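Local coordinates for pyridine nucleotide-disulfide oxidoreductase-like protein (Myceliophthora thermophila, PDB 5MQ6) that catalyses the FAD-dependent Baeyer-Villiger oxidation of ketones, polycyclic ones especially, inserting one oxygen atom next to the carbonyl to give esters or lactones, at residues V183-W188 / D495-G500; L194-V199 / K213-Y218; K502-K507 / V519-F524. All coordinates share one frame; numbering follows the deposited sequence.

Interaction 1 (V183-W188 / D495-G500); sequences VKTIRW and DIYGRG. With FAD (flavin-adenine dinucleotide), chain B.
Arg187 reaches Tyr497 by a chain whose CG is anti to the backbone N (chi1 -178°) and which bends at chi3, while Tyr497 turns its CG anti to its own carbonyl carbon (chi1 -58°). The guanidinium comes to lie flat over the phenol ring, centres 4.2 Å apart and planes at 18°, a cation-pi stack displaced towards one flank: Arg187 NH2 is 3.2 Å from Tyr497 CE2. Thr185 CG2 meets the same ring at its edge, 4.1 Å from Tyr497 CE2. An alanine in place of Tyr497 would probably leave the guanidinium without its flat partner, free to swing, and the Thr185 methyl without its ring neighbour. Beneath these side chains two parallel strands are paired in register. Asp495 N donates to Lys184 O and Ile186 N to Asp495 O, then Tyr497 N to Ile186 O and Trp188 N to Tyr497 O, the last at 2.9 Å. Ile186 and Ile496 pack on the opposite face, Ile186 CB 4.3 Å from Ile496 CG1. One water bridges Trp188 O and Gly498 O where the pairing ends. At the other end the strand reads the cofactor: Val183 N donates to FAD N1A at 3.0 Å and Val183 O accepts from FAD N6A at 3.1 Å, so both polar positions of this adenine edge are met by one residue's backbone. Strand 181-189 thus runs between strand 495-497 and the antiparallel strand 194-201, whose Trp195 meets Trp188 edge-to-face, while Leu568 of strand 567-571 touches Trp188 and Arg499.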
loop_
_atom_site.group_PDB
_atom_site.type_symbol
_atom_site.label_atom_id
_atom_site.label_comp_id
_atom_site.label_asym_id
_atom_site.label_seq_id
_atom_site.Cartn_x
_atom_site.Cartn_y
_atom_site.Cartn_z
ATOM N N VAL A 183 -6.201 17.455 3.227
ATOM C CA VAL A 183 -6.479 18.124 1.944
ATOM C C VAL A 183 -7.802 17.622 1.460
ATOM O O VAL A 183 -8.011 16.417 1.431
ATOM C CB VAL A 183 -5.383 17.834 0.873
ATOM C CG1 VAL A 183 -5.674 18.609 -0.381
ATOM C CG2 VAL A 183 -3.994 18.175 1.422
ATOM N N LYS A 184 -8.681 18.530 1.033
ATOM C CA LYS A 184 -10.042 18.141 0.529
ATOM C C LYS A 184 -10.245 18.362 -0.952
ATOM O O LYS A 184 -10.928 17.587 -1.603
ATOM C CB LYS A 184 -11.143 18.951 1.281
ATOM C CG LYS A 184 -11.241 18.573 2.734
ATOM C CD LYS A 184 -11.209 19.723 3.714
ATOM C CE LYS A 184 -12.557 20.382 3.954
ATOM N NZ LYS A 184 -12.494 21.891 4.326
ATOM N N THR A 185 -9.635 19.417 -1.496
ATOM C CA THR A 185 -9.866 19.885 -2.838
ATOM C C THR A 185 -8.573 20.403 -3.390
ATOM O O THR A 185 -7.824 21.074 -2.686
ATOM C CB THR A 185 -10.878 21.020 -2.785
ATOM O OG1 THR A 185 -12.080 20.451 -2.302
ATOM C CG2 THR A 185 -11.235 21.462 -4.061
ATOM N N ILE A 186 -8.330 20.129 -4.661
ATOM C CA ILE A 186 -7.186 20.663 -5.394
ATOM C C ILE A 186 -7.792 21.219 -6.684
ATOM O O ILE A 186 -8.415 20.502 -7.488
ATOM C CB ILE A 186 -6.232 19.509 -5.631
ATOM C CG1 ILE A 186 -5.832 18.874 -4.285
ATOM C CG2 ILE A 186 -5.041 19.935 -6.443
ATOM C CD1 ILE A 186 -4.952 17.664 -4.473
ATOM N N ARG A 187 -7.642 22.522 -6.893
ATOM C CA ARG A 187 -8.336 23.190 -7.949
ATOM C C ARG A 187 -7.391 24.064 -8.737
ATOM O O ARG A 187 -6.747 24.929 -8.162
ATOM C CB ARG A 187 -9.422 24.053 -7.301
ATOM C CG ARG A 187 -10.298 24.799 -8.290
ATOM C CD ARG A 187 -11.479 25.608 -7.621
ATOM N NE ARG A 187 -12.358 24.683 -6.867
ATOM C CZ ARG A 187 -13.380 23.990 -7.377
ATOM N NH1 ARG A 187 -13.744 24.077 -8.667
ATOM N NH2 ARG A 187 -14.031 23.190 -6.591
ATOM N N TRP A 188 -7.341 23.869 -10.052
ATOM C CA TRP A 188 -6.512 24.682 -10.936
ATOM C C TRP A 188 -7.249 26.001 -11.226
ATOM O O TRP A 188 -8.451 25.984 -11.533
ATOM C CB TRP A 188 -6.339 23.991 -12.270
ATOM C CG TRP A 188 -5.544 24.780 -13.330
ATOM C CD1 TRP A 188 -5.998 25.282 -14.460
ATOM C CD2 TRP A 188 -4.148 25.079 -13.290
ATOM N NE1 TRP A 188 -4.992 25.891 -15.165
ATOM C CE2 TRP A 188 -3.842 25.800 -14.459
ATOM C CE3 TRP A 188 -3.134 24.807 -12.384
ATOM C CZ2 TRP A 188 -2.583 26.237 -14.749
ATOM C CZ3 TRP A 188 -1.847 25.286 -12.663
ATOM C CH2 TRP A 188 -1.589 25.954 -13.812
ATOM N N ASP A 495 -11.279 16.054 -3.988
ATOM C CA ASP A 495 -11.804 16.373 -5.297
ATOM C C ASP A 495 -10.714 17.154 -6.025
ATOM O O ASP A 495 -10.125 18.098 -5.461
ATOM C CB ASP A 495 -13.029 17.232 -5.157
ATOM C CG ASP A 495 -14.189 16.498 -4.483
ATOM O OD1 ASP A 495 -14.327 15.259 -4.678
ATOM O OD2 ASP A 495 -14.951 17.172 -3.759
ATOM N N ILE A 496 -10.509 16.809 -7.295
ATOM C CA ILE A 496 -9.483 17.443 -8.124
ATOM C C ILE A 496 -10.149 18.070 -9.324
ATOM O O ILE A 496 -10.794 17.342 -10.095
ATOM C CB ILE A 496 -8.384 16.451 -8.576
ATOM C CG1 ILE A 496 -7.728 15.857 -7.340
ATOM C CG2 ILE A 496 -7.274 17.167 -9.389
ATOM C CD1 ILE A 496 -6.569 14.925 -7.519
ATOM N N TYR A 497 -9.996 19.406 -9.477
ATOM C CA TYR A 497 -10.647 20.122 -10.594
ATOM C C TYR A 497 -9.543 20.775 -11.392
ATOM O O TYR A 497 -8.731 21.456 -10.831
ATOM C CB TYR A 497 -11.630 21.180 -10.123
ATOM C CG TYR A 497 -12.711 20.575 -9.262
ATOM C CD1 TYR A 497 -13.795 19.860 -9.824
ATOM C CD2 TYR A 497 -12.630 20.661 -7.871
ATOM C CE1 TYR A 497 -14.788 19.321 -9.019
ATOM C CE2 TYR A 497 -13.618 20.099 -7.039
ATOM C CZ TYR A 497 -14.692 19.437 -7.623
ATOM O OH TYR A 497 -15.613 18.906 -6.760
ATOM N N GLY A 498 -9.521 20.569 -12.694
ATOM C CA GLY A 498 -8.513 21.151 -13.533
ATOM C C GLY A 498 -9.035 22.253 -14.462
ATOM O O GLY A 498 -9.913 23.035 -14.087
ATOM N N ARG A 499 -8.487 22.288 -15.685
ATOM C CA ARG A 499 -8.916 23.257 -16.693
ATOM C C ARG A 499 -10.441 23.213 -16.900
ATOM O O ARG A 499 -11.048 22.153 -17.003
ATOM C CB ARG A 499 -8.206 23.068 -18.049
ATOM C CG ARG A 499 -6.720 23.330 -18.018
ATOM C CD ARG A 499 -6.132 23.272 -19.442
ATOM N NE ARG A 499 -4.807 23.839 -19.398
ATOM C CZ ARG A 499 -4.505 25.152 -19.238
ATOM N NH1 ARG A 499 -5.461 26.084 -19.094
ATOM N NH2 ARG A 499 -3.221 25.539 -19.200
ATOM N N GLY A 500 -11.030 24.393 -17.001
ATOM C CA GLY A 500 -12.470 24.512 -17.122
ATOM C C GLY A 500 -13.245 23.972 -15.961
ATOM O O GLY A 500 -14.392 23.640 -16.132
HETATM P PA FAD B . 2.025 6.485 2.832
HETATM O O1A FAD B . 0.659 5.894 2.946
HETATM O O2A FAD B . 3.194 5.909 3.610
HETATM O O5B FAD B . 1.922 8.040 3.217
HETATM C C5B FAD B . 0.923 8.828 2.661
HETATM C C4B FAD B . 0.463 9.824 3.706
HETATM O O4B FAD B . -0.402 10.757 3.031
HETATM C C3B FAD B . -0.333 9.252 4.874
HETATM O O3B FAD B . 0.114 9.816 6.080
HETATM C C2B FAD B . -1.746 9.680 4.590
HETATM O O2B FAD B . -2.511 9.842 5.760
HETATM C C1B FAD B . -1.515 10.983 3.855
HETATM N N9A FAD B . -2.654 11.400 3.075
HETATM C C8A FAD B . -3.322 10.657 2.147
HETATM N N7A FAD B . -4.332 11.387 1.685
HETATM C C5A FAD B . -4.362 12.583 2.296
HETATM C C6A FAD B . -5.200 13.791 2.184
HETATM N N6A FAD B . -6.248 13.927 1.399
HETATM N N1A FAD B . -4.799 14.780 2.941
HETATM C C2A FAD B . -3.751 14.702 3.793
HETATM N N3A FAD B . -2.946 13.680 3.977
HETATM C C4A FAD B . -3.256 12.572 3.234
HETATM N N1 FAD B . 5.032 -2.025 1.428
HETATM C C2 FAD B . 6.205 -2.646 1.075
HETATM O O2 FAD B . 6.658 -2.526 -0.057
HETATM N N3 FAD B . 6.875 -3.395 1.962
HETATM C C4 FAD B . 6.398 -3.547 3.208
HETATM O O4 FAD B . 7.058 -4.237 3.974
HETATM C C4X FAD B . 5.151 -2.927 3.688
HETATM N N5 FAD B . 4.618 -3.078 4.947
HETATM C C5X FAD B . 3.457 -2.442 5.236
HETATM C C6 FAD B . 2.846 -2.590 6.574
HETATM C C7 FAD B . 1.581 -1.861 6.789
HETATM C C7M FAD B . 0.871 -1.934 8.122
HETATM C C8 FAD B . 0.927 -1.042 5.727
HETATM C C8M FAD B . -0.378 -0.278 5.939
HETATM C C9 FAD B . 1.522 -0.937 4.485
HETATM C C9A FAD B . 2.750 -1.602 4.206
HETATM N N10 FAD B . 3.293 -1.476 2.916
HETATM C C10 FAD B . 4.509 -2.115 2.652
HETATM C "C1'" FAD B . 2.694 -0.610 1.875
HETATM C "C2'" FAD B . 3.135 0.868 2.241
HETATM O "O2'" FAD B . 1.970 1.704 2.280
HETATM C "C3'" FAD B . 4.233 1.475 1.301
HETATM O "O3'" FAD B . 5.401 0.652 1.353
HETATM C "C4'" FAD B . 4.779 2.878 1.657
HETATM O "O4'" FAD B . 5.017 3.119 3.115
HETATM C "C5'" FAD B . 3.857 3.965 1.066
HETATM O "O5'" FAD B . 4.614 5.215 1.070
HETATM P P FAD B . 3.741 6.475 0.545
HETATM O O1P FAD B . 4.516 7.735 1.081
HETATM O O2P FAD B . 3.468 6.216 -0.943
HETATM O O3P FAD B . 2.263 6.318 1.252
HETATM O O HOH W 1 -10.311 24.234 -11.652
#

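Interaction 2 (L194-V199 / K213-Y218); sequences LWSLEV and KLQARY
Lys213 lies within strand 210-216 and lays an extended side chain beside Ser196, CE 3.5 Å from Ser196 OG, on the face that also carries Gln215. Leu214, on the other face, is bound twice through its backbone to Leu197: Leu197 N donates to Leu214 O at 2.7 Å and almost straight (175°), and Leu214 N returns a bond to Leu197 O. Its CD1 meets Val199 CG2 at 4.0 Å, the two side chains crossing at about a right angle. Gln215 sets its CG anti to the carbonyl carbon (chi1 -65°) and then runs extended, and its NE2 donates to Ser196 OG at 3.2 Å, the hydroxyl tilted 25° out of the amide plane. The other amide atom, OE1, accepts from Arg78 of strand 78-84. Ala216 forms the second reciprocal backbone pair, with Trp195, and its carbonyl O also lies 3.6 Å from Leu194 CD2. At Arg217 the chain turns a corner; its CG packs on Leu194 CD2 at 3.9 Å, and its carbonyl O lies in the plane of the Trp195 ring, at the edge, 3.7 Å from CD1. That indole sends its NE1 to Pro525 O. The contact is an antiparallel beta hairpin with chemically distinct faces. Leu197, Leu214 and Ala216 turn one face to Ile82 of strand 78-84, whereas Ser196 and Gln215 bring polar groups together on the other; with its amide held at both ends, by Ser196 and Arg78, the Gln215 side chain is likely to be restrained in its rotation.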
loop_
_atom_site.group_PDB
_atom_site.type_symbol
_atom_site.label_atom_id
_atom_site.label_comp_id
_atom_site.label_asym_id
_atom_site.label_seq_id
_atom_site.Cartn_x
_atom_site.Cartn_y
_atom_site.Cartn_z
ATOM N N LEU A 194 -2.249 28.613 -11.161
ATOM C CA LEU A 194 -1.777 28.004 -9.935
ATOM C C LEU A 194 -2.824 27.018 -9.497
ATOM O O LEU A 194 -4.008 27.186 -9.799
ATOM C CB LEU A 194 -1.602 29.047 -8.846
ATOM C CG LEU A 194 -0.400 29.983 -8.946
ATOM C CD1 LEU A 194 -0.520 31.201 -8.016
ATOM C CD2 LEU A 194 0.934 29.307 -8.683
ATOM N N TRP A 195 -2.368 25.967 -8.821
ATOM C CA TRP A 195 -3.235 25.087 -8.085
ATOM C C TRP A 195 -3.549 25.734 -6.701
ATOM O O TRP A 195 -2.655 26.322 -6.099
ATOM C CB TRP A 195 -2.514 23.747 -7.841
ATOM C CG TRP A 195 -2.426 22.952 -9.057
ATOM C CD1 TRP A 195 -1.324 22.838 -9.890
ATOM C CD2 TRP A 195 -3.450 22.190 -9.628
ATOM N NE1 TRP A 195 -1.625 22.015 -10.974
ATOM C CE2 TRP A 195 -2.911 21.570 -10.824
ATOM C CE3 TRP A 195 -4.760 21.881 -9.233
ATOM C CZ2 TRP A 195 -3.670 20.718 -11.648
ATOM C CZ3 TRP A 195 -5.522 21.012 -10.072
ATOM C CH2 TRP A 195 -4.962 20.454 -11.244
ATOM N N SER A 196 -4.805 25.626 -6.247
ATOM C CA SER A 196 -5.217 25.950 -4.899
ATOM C C SER A 196 -5.659 24.663 -4.186
ATOM O O SER A 196 -6.480 23.905 -4.710
ATOM C CB SER A 196 -6.427 26.834 -4.959
ATOM O OG SER A 196 -6.073 28.127 -5.408
ATOM N N LEU A 197 -5.132 24.462 -2.995
ATOM C CA LEU A 197 -5.552 23.393 -2.153
ATOM C C LEU A 197 -6.387 23.928 -0.995
ATOM O O LEU A 197 -5.962 24.887 -0.364
ATOM C CB LEU A 197 -4.338 22.687 -1.605
ATOM C CG LEU A 197 -3.562 21.727 -2.536
ATOM C CD1 LEU A 197 -2.823 22.476 -3.619
ATOM C CD2 LEU A 197 -2.633 20.849 -1.708
ATOM N N GLU A 198 -7.517 23.272 -0.726
ATOM C CA GLU A 198 -8.277 23.488 0.484
ATOM C C GLU A 198 -7.916 22.462 1.485
ATOM O O GLU A 198 -8.146 21.276 1.240
ATOM C CB GLU A 198 -9.751 23.301 0.280
ATOM C CG GLU A 198 -10.354 24.320 -0.582
ATOM C CD GLU A 198 -11.811 24.012 -0.916
ATOM O OE1 GLU A 198 -12.439 23.009 -0.358
ATOM O OE2 GLU A 198 -12.317 24.815 -1.745
ATOM N N VAL A 199 -7.479 22.932 2.648
ATOM C CA VAL A 199 -6.837 22.140 3.661
ATOM C C VAL A 199 -7.455 22.511 5.031
ATOM O O VAL A 199 -7.680 23.706 5.341
ATOM C CB VAL A 199 -5.350 22.475 3.680
ATOM C CG1 VAL A 199 -4.737 21.797 4.812
ATOM C CG2 VAL A 199 -4.630 22.105 2.364
ATOM N N LYS A 213 -6.149 27.878 2.620
ATOM C CA LYS A 213 -6.038 27.850 1.192
ATOM C C LYS A 213 -4.578 28.042 0.814
ATOM O O LYS A 213 -3.974 29.063 1.164
ATOM C CB LYS A 213 -6.875 28.897 0.558
ATOM C CG LYS A 213 -6.835 28.841 -0.976
ATOM C CD LYS A 213 -7.863 29.762 -1.605
ATOM C CE LYS A 213 -7.411 30.192 -2.952
ATOM N NZ LYS A 213 -8.537 30.812 -3.654
ATOM N N LEU A 214 -4.008 27.054 0.117
ATOM C CA LEU A 214 -2.585 27.081 -0.183
ATOM C C LEU A 214 -2.439 26.970 -1.648
ATOM O O LEU A 214 -3.180 26.221 -2.245
ATOM C CB LEU A 214 -1.860 25.959 0.486
ATOM C CG LEU A 214 -2.060 25.823 1.962
ATOM C CD1 LEU A 214 -1.492 24.549 2.536
ATOM C CD2 LEU A 214 -1.436 27.009 2.683
ATOM N N GLN A 215 -1.502 27.727 -2.215
ATOM C CA GLN A 215 -1.283 27.672 -3.639
ATOM C C GLN A 215 0.077 27.184 -4.063
ATOM O O GLN A 215 1.040 27.328 -3.340
ATOM C CB GLN A 215 -1.561 29.014 -4.268
ATOM C CG GLN A 215 -3.037 29.431 -4.147
ATOM C CD GLN A 215 -3.307 30.712 -4.881
ATOM O OE1 GLN A 215 -2.769 31.774 -4.561
ATOM N NE2 GLN A 215 -4.112 30.608 -5.913
ATOM N N ALA A 216 0.140 26.570 -5.229
ATOM C CA ALA A 216 1.416 26.062 -5.748
ATOM C C ALA A 216 1.455 26.041 -7.242
ATOM O O ALA A 216 0.428 25.843 -7.855
ATOM C CB ALA A 216 1.673 24.644 -5.228
ATOM N N ARG A 217 2.649 26.043 -7.819
ATOM C CA ARG A 217 2.784 25.895 -9.301
ATOM C C ARG A 217 2.574 24.448 -9.702
ATOM O O ARG A 217 1.986 24.179 -10.691
ATOM C CB ARG A 217 4.216 26.329 -9.725
ATOM C CG ARG A 217 4.448 27.816 -9.447
ATOM C CD ARG A 217 5.865 28.109 -9.913
ATOM N NE ARG A 217 6.230 29.457 -9.758
ATOM C CZ ARG A 217 7.415 29.967 -10.014
ATOM N NH1 ARG A 217 8.373 29.233 -10.540
ATOM N NH2 ARG A 217 7.582 31.265 -9.817
ATOM N N TYR A 218 3.081 23.522 -8.899
ATOM C CA TYR A 218 2.971 22.116 -9.103
ATOM C C TYR A 218 2.407 21.410 -7.875
ATOM O O TYR A 218 2.800 21.774 -6.696
ATOM C CB TYR A 218 4.376 21.581 -9.291
ATOM C CG TYR A 218 5.077 21.854 -10.580
ATOM C CD1 TYR A 218 4.900 21.034 -11.712
ATOM C CD2 TYR A 218 6.009 22.897 -10.687
ATOM C CE1 TYR A 218 5.635 21.218 -12.883
ATOM C CE2 TYR A 218 6.710 23.083 -11.857
ATOM C CZ TYR A 218 6.546 22.261 -12.923
ATOM O OH TYR A 218 7.308 22.573 -14.047
#

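Interaction 3 (K502-K507 / V519-F524); sequences KSLDDK and VCSNGF
Leu504 and Phe524 meet as a CH-pi contact: the leucine, with CG anti to the backbone N (chi1 -178°), carries its CD1 over one ring face, 3.9 Å from the centroid and 19° off the normal. The ring also abuts the backbone leading into the helix, with Phe524 CZ 3.4 Å from Leu504 CA and CE2 3.3 Å from Lys502 O. Lys507, extended throughout, slides past the ring in the opposite direction, its CD near the plane at the edge. It ends among oxygens, where NZ donates to Asn522 O at 2.7 Å, on a carbonyl lone pair, and to Ser521 OG at 2.9 Å, itself also hydrogen-bonded to Ala514 O. Glu576 adds a salt bridge to this ammonium, which would probably stabilise its charge. Lys502 bends at chi3 (91°), and its side chain crosses that of Phe524 at about a right angle; its NZ donates to a water at 2.9 Å, which donates to Asn522 OD1, while Asn522 ND2 is hydrogen-bonded to Val571 O of strand 567-571. Asn522 and Gly523 are the middle of a type II turn from Ser521 to Phe524. Ser503 is the N-cap of helix 504-511, its OG accepting from Asp506 N at 3.2 Å. The helix start touches helix 488-492 through Leu504 and Asp505 and the turn through Leu504 and Lys507, while Ile496 of strand 495-497 touches Leu504 and Phe524.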
loop_
_atom_site.group_PDB
_atom_site.type_symbol
_atom_site.label_atom_id
_atom_site.label_comp_id
_atom_site.label_asym_id
_atom_site.label_seq_id
_atom_site.Cartn_x
_atom_site.Cartn_y
_atom_site.Cartn_z
ATOM N N LYS A 502 -13.171 21.077 -14.847
ATOM C CA LYS A 502 -13.300 19.622 -15.036
ATOM C C LYS A 502 -12.736 18.735 -13.848
ATOM O O LYS A 502 -11.557 18.850 -13.437
ATOM C CB LYS A 502 -12.533 19.245 -16.285
ATOM C CG LYS A 502 -12.976 17.930 -16.907
ATOM C CD LYS A 502 -12.414 17.684 -18.320
ATOM C CE LYS A 502 -11.077 16.928 -18.301
ATOM N NZ LYS A 502 -10.179 17.244 -19.452
ATOM N N SER A 503 -13.580 17.829 -13.351
ATOM C CA SER A 503 -13.248 16.927 -12.261
ATOM C C SER A 503 -12.436 15.722 -12.721
ATOM O O SER A 503 -12.837 14.971 -13.641
ATOM C CB SER A 503 -14.494 16.399 -11.582
ATOM O OG SER A 503 -14.062 15.252 -10.830
ATOM N N LEU A 504 -11.318 15.489 -12.065
ATOM C CA LEU A 504 -10.472 14.348 -12.474
ATOM C C LEU A 504 -11.298 13.061 -12.387
ATOM O O LEU A 504 -11.266 12.193 -13.296
ATOM C CB LEU A 504 -9.192 14.242 -11.615
ATOM C CG LEU A 504 -8.219 13.109 -11.997
ATOM C CD1 LEU A 504 -7.817 13.194 -13.460
ATOM C CD2 LEU A 504 -6.988 13.123 -11.137
ATOM N N ASP A 505 -12.042 12.950 -11.295
ATOM C CA ASP A 505 -12.732 11.703 -11.055
ATOM C C ASP A 505 -13.870 11.486 -12.033
ATOM O O ASP A 505 -14.118 10.397 -12.475
ATOM C CB ASP A 505 -13.224 11.569 -9.609
ATOM C CG ASP A 505 -13.662 10.157 -9.303
ATOM O OD1 ASP A 505 -12.879 9.204 -9.547
ATOM O OD2 ASP A 505 -14.830 10.008 -8.892
ATOM N N ASP A 506 -14.569 12.529 -12.377
ATOM C CA ASP A 506 -15.625 12.390 -13.384
ATOM C C ASP A 506 -15.039 11.951 -14.708
ATOM O O ASP A 506 -15.536 11.008 -15.321
ATOM C CB ASP A 506 -16.392 13.673 -13.537
ATOM C CG ASP A 506 -17.143 14.063 -12.258
ATOM O OD1 ASP A 506 -17.456 13.196 -11.403
ATOM O OD2 ASP A 506 -17.414 15.276 -12.098
ATOM N N LYS A 507 -13.930 12.570 -15.129
ATOM C CA LYS A 507 -13.230 12.068 -16.342
ATOM C C LYS A 507 -12.911 10.566 -16.209
ATOM O O LYS A 507 -13.193 9.754 -17.098
ATOM C CB LYS A 507 -11.940 12.834 -16.552
ATOM C CG LYS A 507 -11.194 12.561 -17.854
ATOM C CD LYS A 507 -9.880 13.309 -17.912
ATOM C CE LYS A 507 -8.974 12.754 -19.007
ATOM N NZ LYS A 507 -7.599 13.349 -18.973
ATOM N N VAL A 519 1.283 8.727 -14.460
ATOM C CA VAL A 519 1.670 9.799 -13.519
ATOM C C VAL A 519 1.039 11.162 -13.716
ATOM O O VAL A 519 1.230 12.078 -12.870
ATOM C CB VAL A 519 3.212 10.016 -13.519
ATOM C CG1 VAL A 519 3.920 8.736 -13.088
ATOM C CG2 VAL A 519 3.707 10.458 -14.842
ATOM N N CYS A 520 0.333 11.338 -14.827
ATOM C CA CYS A 520 -0.367 12.643 -15.102
ATOM C C CYS A 520 -1.534 12.396 -16.047
ATOM O O CYS A 520 -1.615 11.325 -16.674
ATOM C CB CYS A 520 0.628 13.633 -15.701
ATOM S SG CYS A 520 1.260 13.048 -17.298
ATOM N N SER A 521 -2.407 13.391 -16.197
ATOM C CA SER A 521 -3.639 13.337 -17.006
ATOM C C SER A 521 -3.929 14.723 -17.681
ATOM O O SER A 521 -3.699 15.849 -17.097
ATOM C CB SER A 521 -4.829 12.974 -16.140
ATOM O OG SER A 521 -5.875 12.354 -16.901
ATOM N N ASN A 522 -4.452 14.616 -18.888
ATOM C CA ASN A 522 -4.821 15.767 -19.679
ATOM C C ASN A 522 -5.930 16.548 -19.036
ATOM O O ASN A 522 -6.936 15.971 -18.570
ATOM C CB ASN A 522 -5.213 15.373 -21.106
ATOM C CG ASN A 522 -5.640 16.571 -21.907
ATOM O OD1 ASN A 522 -6.802 16.750 -22.014
ATOM N ND2 ASN A 522 -4.696 17.488 -22.306
ATOM N N GLY A 523 -5.755 17.856 -19.042
ATOM C CA GLY A 523 -6.673 18.802 -18.305
ATOM C C GLY A 523 -6.208 19.224 -16.938
ATOM O O GLY A 523 -6.855 20.026 -16.314
ATOM N N PHE A 524 -5.058 18.700 -16.498
ATOM C CA PHE A 524 -4.539 18.754 -15.118
ATOM C C PHE A 524 -3.093 19.054 -15.159
ATOM O O PHE A 524 -2.290 18.259 -14.702
ATOM C CB PHE A 524 -4.886 17.472 -14.300
ATOM C CG PHE A 524 -6.381 17.163 -14.313
ATOM C CD1 PHE A 524 -6.931 16.463 -15.373
ATOM C CD2 PHE A 524 -7.204 17.660 -13.349
ATOM C CE1 PHE A 524 -8.269 16.215 -15.465
ATOM C CE2 PHE A 524 -8.572 17.431 -13.402
ATOM C CZ PHE A 524 -9.112 16.709 -14.477
HETATM O O HOH W 2 -8.869 15.273 -21.188
#

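Overall arrangement
The three contacts touch one another on one side of the chain's centre. Interactions 1 and 2 have centres about 9 Å apart and share a mixed sheet, in which strands 181-189 and 194-201 are neighbours; along the chain the hairpin of interaction 2 is nested inside the long loop closed by interaction 1. Interaction 3 follows in series, its centre about 9 Å from that of interaction 1 and about 16 Å from that of interaction 2. Helix 504-511 is the next element after strand 495-497, and Trp195 packs against Phe524. Thus residues about 300 positions apart in sequence are joined beside strand 181-189, whose Val183 holds the FAD adenine through its backbone.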